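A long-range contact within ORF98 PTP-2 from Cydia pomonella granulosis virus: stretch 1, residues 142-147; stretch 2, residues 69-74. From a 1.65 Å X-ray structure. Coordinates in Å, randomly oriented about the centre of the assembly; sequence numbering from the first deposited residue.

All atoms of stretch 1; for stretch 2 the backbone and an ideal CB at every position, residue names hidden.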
ATOM      1  N   PRO A 142       1.010 -10.182  -5.581  1.00 32.16           N
ATOM      2  CA  PRO A 142      -0.309 -10.138  -4.945  1.00 32.00           C
ATOM      3  C   PRO A 142      -1.061 -11.439  -5.155  1.00 32.07           C
ATOM      4  O   PRO A 142      -1.037 -12.037  -6.239  1.00 32.25           O
ATOM      5  CB  PRO A 142      -1.005  -8.958  -5.643  1.00 32.91           C
ATOM      6  CG  PRO A 142       0.118  -8.105  -6.156  1.00 32.43           C
ATOM      7  CD  PRO A 142       1.180  -9.105  -6.571  1.00 31.26           C
ATOM      8  N   SER A 143      -1.712 -11.893  -4.099  1.00 33.69           N
ATOM      9  CA  SER A 143      -2.555 -13.068  -4.240  1.00 36.23           C
ATOM     10  C   SER A 143      -3.587 -12.874  -5.339  1.00 39.21           C
ATOM     11  O   SER A 143      -4.023 -11.758  -5.622  1.00 37.12           O
ATOM     12  CB  SER A 143      -3.263 -13.368  -2.930  1.00 35.09           C
ATOM     13  OG  SER A 143      -2.332 -13.390  -1.853  1.00 36.00           O
ATOM     14  N   GLU A 144      -4.023 -13.994  -5.912  1.00 43.76           N
ATOM     15  CA  GLU A 144      -4.920 -13.926  -7.062  1.00 47.62           C
ATOM     16  C   GLU A 144      -6.151 -13.070  -6.776  1.00 41.38           C
ATOM     17  O   GLU A 144      -6.584 -12.291  -7.636  1.00 41.09           O
ATOM     18  CB  GLU A 144      -5.356 -15.328  -7.495  1.00 59.92           C
ATOM     19  CG  GLU A 144      -4.460 -15.937  -8.543  1.00 71.88           C
ATOM     20  CD  GLU A 144      -4.994 -17.263  -9.082  1.00 82.05           C
ATOM     21  OE1 GLU A 144      -4.193 -18.221  -9.185  1.00 87.12           O
ATOM     22  OE2 GLU A 144      -6.205 -17.340  -9.406  1.00 85.27           O
ATOM     23  N   HIS A 145      -6.747 -13.206  -5.587  1.00 38.41           N
ATOM     24  CA  HIS A 145      -7.969 -12.436  -5.341  1.00 37.14           C
ATOM     25  C   HIS A 145      -7.690 -10.939  -5.220  1.00 34.24           C
ATOM     26  O   HIS A 145      -8.573 -10.116  -5.507  1.00 34.19           O
ATOM     27  CB  HIS A 145      -8.717 -12.950  -4.104  1.00 39.57           C
ATOM     28  CG  HIS A 145      -8.041 -12.664  -2.803  1.00 41.72           C
ATOM     29  ND1 HIS A 145      -6.938 -13.376  -2.364  1.00 43.04           N
ATOM     30  CD2 HIS A 145      -8.335 -11.783  -1.819  1.00 42.04           C
ATOM     31  CE1 HIS A 145      -6.571 -12.930  -1.175  1.00 43.29           C
ATOM     32  NE2 HIS A 145      -7.390 -11.950  -0.831  1.00 43.62           N
ATOM     33  N   PHE A 146      -6.487 -10.552  -4.799  1.00 32.14           N
ATOM     34  CA  PHE A 146      -6.145  -9.125  -4.837  1.00 30.51           C
ATOM     35  C   PHE A 146      -5.949  -8.652  -6.279  1.00 30.91           C
ATOM     36  O   PHE A 146      -6.262  -7.504  -6.604  1.00 29.97           O
ATOM     37  CB  PHE A 146      -4.893  -8.806  -4.026  1.00 29.25           C
ATOM     38  CG  PHE A 146      -5.075  -8.942  -2.559  1.00 28.83           C
ATOM     39  CD1 PHE A 146      -6.243  -8.525  -1.936  1.00 27.86           C
ATOM     40  CD2 PHE A 146      -4.060  -9.432  -1.777  1.00 29.05           C
ATOM     41  CE1 PHE A 146      -6.396  -8.714  -0.576  1.00 28.67           C
ATOM     42  CE2 PHE A 146      -4.216  -9.569  -0.391  1.00 29.91           C
ATOM     43  CZ  PHE A 146      -5.383  -9.178   0.193  1.00 28.24           C
ATOM     44  N   VAL A 147      -5.385  -9.512  -7.145  1.00 31.43           N
ATOM     45  CA  VAL A 147      -5.262  -9.167  -8.568  1.00 32.95           C
ATOM     46  C   VAL A 147      -6.632  -8.931  -9.182  1.00 35.10           C
ATOM     47  O   VAL A 147      -6.836  -7.956  -9.917  1.00 33.85           O
ATOM     48  CB  VAL A 147      -4.488 -10.267  -9.315  1.00 34.06           C
ATOM     49  CG1 VAL A 147      -4.547 -10.007 -10.831  1.00 33.43           C
ATOM     50  CG2 VAL A 147      -3.050 -10.363  -8.839  1.00 34.99           C
ATOM     51  N   UNK A  69      -6.690  -6.965   8.501  1.00 37.46           N
ATOM     52  CA  UNK A  69      -7.115  -7.688   7.311  1.00 40.06           C
ATOM     53  C   UNK A  69      -6.207  -8.887   7.110  1.00 44.08           C
ATOM     54  O   UNK A  69      -5.005  -8.826   7.370  1.00 43.09           O
ATOM     55  CB  UNK A  69      -7.101  -6.782   6.079  1.00 40.06           C
ATOM     56  N   UNK A  70      -6.793  -9.957   6.608  1.00 47.70           N
ATOM     57  CA  UNK A  70      -6.100 -11.192   6.273  1.00 52.72           C
ATOM     58  C   UNK A  70      -5.763 -11.210   4.787  1.00 56.37           C
ATOM     59  O   UNK A  70      -6.297 -10.427   3.991  1.00 60.79           O
ATOM     60  CB  UNK A  70      -6.948 -12.409   6.648  1.00 52.72           C
ATOM     61  N   UNK A  71      -4.840 -12.096   4.432  1.00 54.14           N
ATOM     62  CA  UNK A  71      -4.508 -12.385   3.039  1.00 48.79           C
ATOM     63  C   UNK A  71      -5.167 -13.739   2.787  1.00 49.33           C
ATOM     64  O   UNK A  71      -4.568 -14.806   2.966  1.00 46.05           O
ATOM     65  CB  UNK A  71      -3.001 -12.400   2.774  1.00 48.79           C
ATOM     66  N   UNK A  72      -6.431 -13.690   2.428  1.00 52.17           N
ATOM     67  CA  UNK A  72      -7.223 -14.903   2.346  1.00 56.04           C
ATOM     68  C   UNK A  72      -8.393 -14.555   1.451  1.00 55.23           C
ATOM     69  O   UNK A  72      -9.061 -13.539   1.679  1.00 53.27           O
ATOM     70  CB  UNK A  72      -7.673 -15.404   3.720  1.00 56.04           C
ATOM     71  N   UNK A  73      -8.663 -15.410   0.470  1.00 57.83           N
ATOM     72  CA  UNK A  73      -9.711 -15.172  -0.515  1.00 60.28           C
ATOM     73  C   UNK A  73     -11.037 -14.899   0.193  1.00 62.32           C
ATOM     74  O   UNK A  73     -12.026 -14.470  -0.400  1.00 61.25           O
ATOM     75  CB  UNK A  73      -9.843 -16.365  -1.464  1.00 60.28           C
ATOM     76  N   UNK A  74     -11.054 -15.112   1.494  1.00 65.16           N
ATOM     77  CA  UNK A  74     -12.291 -15.024   2.282  1.00 68.06           C
ATOM     78  C   UNK A  74     -12.439 -13.685   2.979  1.00 59.82           C
ATOM     79  O   UNK A  74     -13.575 -13.286   3.222  1.00 55.69           O
ATOM     80  CB  UNK A  74     -12.335 -16.145   3.322  1.00 68.06           C
TER

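Position 69 has CA-to-CB directed toward stretch 1, but no atom of that stretch lies within 5.5 Å of the ideal CB. The backbone is extended. Many side chains would do. The deposited residue is Cys 69, and Cys 69 SG comes no nearer than 6.5 Å, to Phe 146 CZ.

Position 70 points sideways, again with nothing near its ideal CB. A polar or charged side chain could extend away from stretch 1. The residue is Glu 70, and its side chain leads away. Its backbone does the work: Glu 70 O lies at the edge of the Phe 146 ring, 4.1 Å from CZ, and accepts a 2.8 Å hydrogen bond from water 1.

At position 71 CA-to-CB points sideways, yet the ideal CB is 4.4 Å from Phe 146 CE2, 4.8 Å from Ser 143 OG and 5.3 Å from His 145 CE1. Stretch 1 offers a hydroxyl here, so a short acceptor would suit: Asp or Asn. The residue is Asp 71, whose chi1 is t and whose carboxylate end comes nearer. Ser 143 OG donates a hydrogen bond of 2.7 Å to Asp 71 OD1. This ties the loop to the N-cap residue, whose side chain makes no capping bond. Asp 71 OD1 also lies 3.5 Å from His 145 CE1, at the ring edge, and 3.6 Å from Phe 146 CE2.

Position 72 turns its CB away, so stretch 1 sets little limit on the side chain; a polar or charged one would do, among others. The residue is Asp 72, its carboxylate turned out of reach of stretch 1. Asp 72 O is 3.4 Å from His 145 NE2, but the angle is too poor for a hydrogen bond. Water 1 makes the link: it accepts from Asp 72 N at 3.2 Å and is hydrogen-bonded to His 145 NE2 at 2.8 Å.

Position 73 packs its backbone over one face of the His 145 ring. The ideal CB points sideways, 4.3 Å from His 145 ND1. A small side chain suits this site, though a longer one could perhaps run outward. The residue is Ala 73. Ala 73 CA sits 3.7 Å from the centroid of the His 145 ring, 6° off the normal, in a CH-pi contact.

Position 74 points away and meets nothing of stretch 1; a polar residue is plausible. It is Lys 74, poorly ordered.

Stretch 2 (69-74) CEDDAK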
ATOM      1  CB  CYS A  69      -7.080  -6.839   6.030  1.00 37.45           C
ATOM      2  SG  CYS A  69      -5.487  -5.922   5.784  1.00 39.50           S
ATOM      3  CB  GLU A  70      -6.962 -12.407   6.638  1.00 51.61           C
ATOM      4  CG  GLU A  70      -7.041 -12.608   8.126  1.00 52.77           C
ATOM      5  CD  GLU A  70      -8.087 -13.605   8.473  1.00 52.67           C
ATOM      6  OE1 GLU A  70      -8.248 -14.564   7.692  1.00 54.13           O
ATOM      7  OE2 GLU A  70      -8.761 -13.436   9.510  1.00 51.64           O
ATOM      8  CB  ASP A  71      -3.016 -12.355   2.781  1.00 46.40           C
ATOM      9  CG  ASP A  71      -2.689 -12.469   1.310  1.00 43.53           C
ATOM     10  OD1 ASP A  71      -3.541 -12.974   0.536  1.00 42.78           O
ATOM     11  OD2 ASP A  71      -1.581 -12.071   0.932  1.00 40.58           O
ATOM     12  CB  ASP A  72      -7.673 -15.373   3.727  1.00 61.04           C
ATOM     13  CG  ASP A  72      -8.069 -16.839   3.724  1.00 66.33           C
ATOM     14  OD1 ASP A  72      -7.403 -17.677   4.393  1.00 69.05           O
ATOM     15  OD2 ASP A  72      -9.048 -17.148   3.025  1.00 67.57           O
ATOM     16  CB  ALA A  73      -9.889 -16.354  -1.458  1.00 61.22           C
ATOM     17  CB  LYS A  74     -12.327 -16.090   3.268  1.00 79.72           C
ATOM     18  CG  LYS A  74     -12.713 -17.337   2.588  1.00 90.71           C
ATOM     19  CD  LYS A  74     -13.473 -17.975   3.589  1.00 98.18           C
ATOM     20  CE  LYS A  74     -12.468 -18.961   4.151  1.00101.76           C
ATOM     21  NZ  LYS A  74     -12.864 -20.183   3.540  1.00105.02           N
TER
HETATM   22  O   HOH W   1      -7.917 -10.958   1.766  1.00 39.93           O
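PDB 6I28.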